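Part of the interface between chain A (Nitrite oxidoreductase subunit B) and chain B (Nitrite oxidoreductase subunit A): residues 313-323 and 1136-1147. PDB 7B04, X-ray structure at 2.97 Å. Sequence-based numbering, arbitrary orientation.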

# COMPACT_ATOMS: atom_id res chain seq x y z
N ARG A 313 8.10 25.35 -10.83
CA ARG A 313 7.78 26.42 -9.90
C ARG A 313 6.50 27.14 -10.29
O ARG A 313 5.74 27.56 -9.41
CB ARG A 313 8.95 27.41 -9.82
CG ARG A 313 10.26 26.80 -9.37
CD ARG A 313 10.26 26.50 -7.88
NE ARG A 313 11.57 26.07 -7.40
CZ ARG A 313 11.98 24.81 -7.35
NH1 ARG A 313 13.19 24.51 -6.90
NH2 ARG A 313 11.17 23.83 -7.75
N ALA A 314 6.20 27.23 -11.59
CA ALA A 314 4.98 27.89 -12.03
C ALA A 314 3.74 27.20 -11.48
O ALA A 314 2.82 27.85 -10.97
CB ALA A 314 4.93 27.95 -13.56
N TYR A 315 3.70 25.87 -11.58
CA TYR A 315 2.58 25.12 -11.01
C TYR A 315 2.52 25.30 -9.50
O TYR A 315 1.43 25.45 -8.92
CB TYR A 315 2.71 23.64 -11.37
CG TYR A 315 1.51 22.79 -11.00
CD1 TYR A 315 0.35 22.80 -11.78
CD2 TYR A 315 1.53 21.97 -9.88
CE1 TYR A 315 -0.74 22.02 -11.44
CE2 TYR A 315 0.44 21.19 -9.54
CZ TYR A 315 -0.69 21.22 -10.32
OH TYR A 315 -1.77 20.44 -9.98
N LEU A 316 3.68 25.29 -8.83
CA LEU A 316 3.71 25.40 -7.38
C LEU A 316 3.22 26.77 -6.89
O LEU A 316 2.49 26.85 -5.89
CB LEU A 316 5.12 25.13 -6.86
CG LEU A 316 5.70 23.72 -6.98
CD1 LEU A 316 6.97 23.60 -6.16
CD2 LEU A 316 4.68 22.67 -6.54
N ARG A 317 3.61 27.86 -7.57
CA ARG A 317 3.11 29.18 -7.17
C ARG A 317 1.60 29.28 -7.31
O ARG A 317 0.94 29.92 -6.48
CB ARG A 317 3.76 30.33 -7.95
CG ARG A 317 5.20 30.19 -8.35
CD ARG A 317 5.56 31.35 -9.26
NE ARG A 317 6.60 31.02 -10.23
CZ ARG A 317 7.90 31.11 -9.97
NH1 ARG A 317 8.31 31.51 -8.78
NH2 ARG A 317 8.79 30.80 -10.90
N GLN A 318 1.04 28.71 -8.38
CA GLN A 318 -0.40 28.79 -8.57
C GLN A 318 -1.16 28.00 -7.51
O GLN A 318 -2.31 28.32 -7.21
CB GLN A 318 -0.77 28.29 -9.97
CG GLN A 318 -2.08 27.52 -10.05
CD GLN A 318 -2.27 26.76 -11.34
OE1 GLN A 318 -2.30 27.34 -12.42
NE2 GLN A 318 -2.41 25.44 -11.23
N MET A 319 -0.50 27.04 -6.86
CA MET A 319 -1.12 26.19 -5.86
C MET A 319 -0.90 26.68 -4.44
O MET A 319 -1.80 26.58 -3.60
CB MET A 319 -0.61 24.75 -5.99
CG MET A 319 -1.21 23.79 -4.99
SD MET A 319 -0.62 22.10 -5.20
CE MET A 319 -1.60 21.56 -6.59
N PHE A 320 0.28 27.23 -4.14
CA PHE A 320 0.62 27.64 -2.78
C PHE A 320 0.92 29.13 -2.65
O PHE A 320 1.32 29.58 -1.57
CB PHE A 320 1.82 26.83 -2.27
CG PHE A 320 1.61 25.35 -2.27
CD1 PHE A 320 0.74 24.76 -1.36
CD2 PHE A 320 2.27 24.54 -3.17
CE1 PHE A 320 0.54 23.40 -1.35
CE2 PHE A 320 2.08 23.17 -3.17
CZ PHE A 320 1.21 22.60 -2.26
N GLY A 321 0.73 29.91 -3.71
CA GLY A 321 0.99 31.32 -3.66
C GLY A 321 2.42 31.66 -4.04
O GLY A 321 3.19 30.81 -4.49
N PRO A 322 2.81 32.92 -3.85
CA PRO A 322 4.14 33.36 -4.29
C PRO A 322 5.28 33.00 -3.35
O PRO A 322 6.44 33.13 -3.75
CB PRO A 322 3.98 34.89 -4.39
CG PRO A 322 2.94 35.21 -3.38
CD PRO A 322 2.00 34.04 -3.33
N GLY A 323 4.99 32.55 -2.14
CA GLY A 323 6.03 32.20 -1.18
C GLY A 323 6.79 30.93 -1.49
O GLY A 323 7.68 30.56 -0.72
N LYS B 1136 -4.24 22.20 -20.01
CA LYS B 1136 -2.85 22.59 -20.33
C LYS B 1136 -2.56 23.92 -19.64
O LYS B 1136 -1.44 24.12 -19.24
CB LYS B 1136 -2.63 22.56 -21.84
CG LYS B 1136 -3.43 21.51 -22.59
CD LYS B 1136 -2.92 21.33 -23.98
CE LYS B 1136 -3.82 20.51 -24.87
NZ LYS B 1136 -4.38 21.32 -25.97
N LYS B 1137 -3.54 24.82 -19.59
CA LYS B 1137 -3.38 26.05 -18.82
C LYS B 1137 -3.17 25.72 -17.35
O LYS B 1137 -2.39 26.38 -16.65
CB LYS B 1137 -4.60 26.96 -19.01
CG LYS B 1137 -4.27 28.46 -19.07
CD LYS B 1137 -5.49 29.24 -19.58
CE LYS B 1137 -5.77 30.49 -18.74
NZ LYS B 1137 -7.09 31.10 -19.07
N PHE B 1138 -3.87 24.70 -16.86
CA PHE B 1138 -3.69 24.24 -15.49
C PHE B 1138 -2.31 23.62 -15.29
O PHE B 1138 -1.62 23.94 -14.32
CB PHE B 1138 -4.79 23.23 -15.14
CG PHE B 1138 -4.66 22.63 -13.78
CD1 PHE B 1138 -5.00 23.35 -12.66
CD2 PHE B 1138 -4.19 21.34 -13.63
CE1 PHE B 1138 -4.87 22.80 -11.40
CE2 PHE B 1138 -4.06 20.78 -12.38
CZ PHE B 1138 -4.41 21.51 -11.26
N LEU B 1139 -1.91 22.72 -16.19
CA LEU B 1139 -0.67 21.97 -15.99
C LEU B 1139 0.56 22.87 -16.05
O LEU B 1139 1.59 22.55 -15.44
CB LEU B 1139 -0.54 20.87 -17.05
CG LEU B 1139 -1.54 19.72 -17.02
CD1 LEU B 1139 -1.34 18.83 -18.23
CD2 LEU B 1139 -1.42 18.93 -15.74
N ASN B 1140 0.48 24.00 -16.75
CA ASN B 1140 1.60 24.92 -16.84
C ASN B 1140 1.58 26.01 -15.77
O ASN B 1140 2.43 26.89 -15.79
CB ASN B 1140 1.63 25.58 -18.23
CG ASN B 1140 1.90 24.58 -19.34
OD1 ASN B 1140 2.78 23.72 -19.22
ND2 ASN B 1140 1.15 24.68 -20.43
N GLY B 1141 0.63 25.94 -14.84
CA GLY B 1141 0.52 26.97 -13.81
C GLY B 1141 0.20 28.34 -14.36
O GLY B 1141 0.63 29.35 -13.79
N GLU B 1142 -0.55 28.41 -15.45
CA GLU B 1142 -0.90 29.67 -16.09
C GLU B 1142 -2.14 30.32 -15.50
O GLU B 1142 -2.49 31.44 -15.88
CB GLU B 1142 -1.07 29.45 -17.60
CG GLU B 1142 0.24 29.10 -18.29
CD GLU B 1142 0.09 28.83 -19.77
OE1 GLU B 1142 -1.06 28.74 -20.25
OE2 GLU B 1142 1.13 28.69 -20.46
N LEU B 1143 -2.83 29.63 -14.57
CA LEU B 1143 -4.02 30.18 -13.94
C LEU B 1143 -3.70 31.26 -12.92
O LEU B 1143 -4.61 31.99 -12.51
CB LEU B 1143 -4.81 29.07 -13.26
CG LEU B 1143 -5.21 27.94 -14.21
CD1 LEU B 1143 -5.95 26.83 -13.47
CD2 LEU B 1143 -6.05 28.52 -15.32
N ILE B 1144 -2.44 31.39 -12.50
CA ILE B 1144 -2.02 32.40 -11.54
C ILE B 1144 -0.69 32.99 -11.98
O ILE B 1144 0.20 32.26 -12.43
CB ILE B 1144 -1.91 31.81 -10.12
CG1 ILE B 1144 -3.29 31.50 -9.54
CG2 ILE B 1144 -1.15 32.75 -9.19
CD1 ILE B 1144 -4.14 32.73 -9.31
N LYS B 1145 -0.58 34.31 -11.89
CA LYS B 1145 0.64 35.03 -12.23
C LYS B 1145 1.03 35.92 -11.06
O LYS B 1145 0.18 36.39 -10.30
CB LYS B 1145 0.47 35.89 -13.49
N VAL B 1146 2.34 36.13 -10.90
CA VAL B 1146 2.86 37.02 -9.87
C VAL B 1146 3.62 38.14 -10.58
O VAL B 1146 4.44 37.86 -11.47
CB VAL B 1146 3.74 36.28 -8.84
CG1 VAL B 1146 2.95 35.16 -8.18
CG2 VAL B 1146 4.99 35.69 -9.49
N ASP B 1147 3.35 39.38 -10.18
CA ASP B 1147 3.94 40.59 -10.79
C ASP B 1147 4.12 40.48 -12.30
O ASP B 1147 3.18 40.69 -13.06
CB ASP B 1147 5.27 40.95 -10.13
CG ASP B 1147 5.11 41.31 -8.66
OD1 ASP B 1147 5.45 42.46 -8.29
OD2 ASP B 1147 4.67 40.45 -7.88

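The chain A helix, residues 313-320, packs against the place where a chain B helix ends and the chain turns toward a short strand. Arg313(A) lies out of reach, so the contact opens with Ala314(A), whose CA-to-CB bond points toward chain B. Its methyl CB sits 3.5 Å from the carbonyl O of Asn1140(B), at a point where the backbones run close, and the carbonyl O of Ala314(A) comes within 3.8 Å of Gly1141(B) CA.

The CA atoms come nearest at Tyr315(A), whose CA lies 3.9 Å from the CA of Gly1141(B). Here glycine answers two demands at once. Its positive phi closes the chain B helix in a Schellman motif, and the bare CA leaves room for the neighbouring helix; an ideal CB on Gly1141(B) would fall 2.4 Å from Ala314(A) O and 2.6 Å from Tyr315(A) N, a clash with both. The tyrosine side chain starts sideways, but its t rotamer carries the ring to Phe1138(B), also t. The edge of Tyr315(A) meets the face of Phe1138(B), with centroids 5.3 Å apart and planes at 87°, and Tyr315(A) CE1 lies 3.7 Å from Phe1138(B) CE2. Leu316(A) points away and takes no part.

Arg317(A) contributes through its aliphatic part, its CD lying 4.4 Å from Val1146(B) CG2. One turn on from Ala314(A), Gln318(A) has the largest covered area of any residue here and supplies the one hydrogen bond across the stretches: Leu1143(B) N donates to Gln318(A) OE1 at 3.2 Å, with an angle of 141°. The amide thus reads a backbone group just beyond the helix end, while OE1 also rests 3.2 Å from Gly1141(B) CA. In the model the chi1 of Gln318(A) is 144°, between wells. Nearer the backbone, Gln318(A) CB packs 3.7 Å from Ile1144(B) CB, so one residue combines polar recognition at its tip with apolar packing at its base.

Met319(A) and Phe320(A) make no contact with this stretch of chain B. Gly321(A) then leaves helical geometry with positive phi, at backbone angles that would jam a CB against the preceding carbonyl O. Beyond it Pro322(A) points back toward chain B and sets its CB 3.9 Å from Val1146(B) CG1, an apolar touch against the strand. The rules that emerge are a glycine where the backbones come close, an aromatic pair beside it, and one buried side-chain amide accepting a hydrogen bond from a backbone NH.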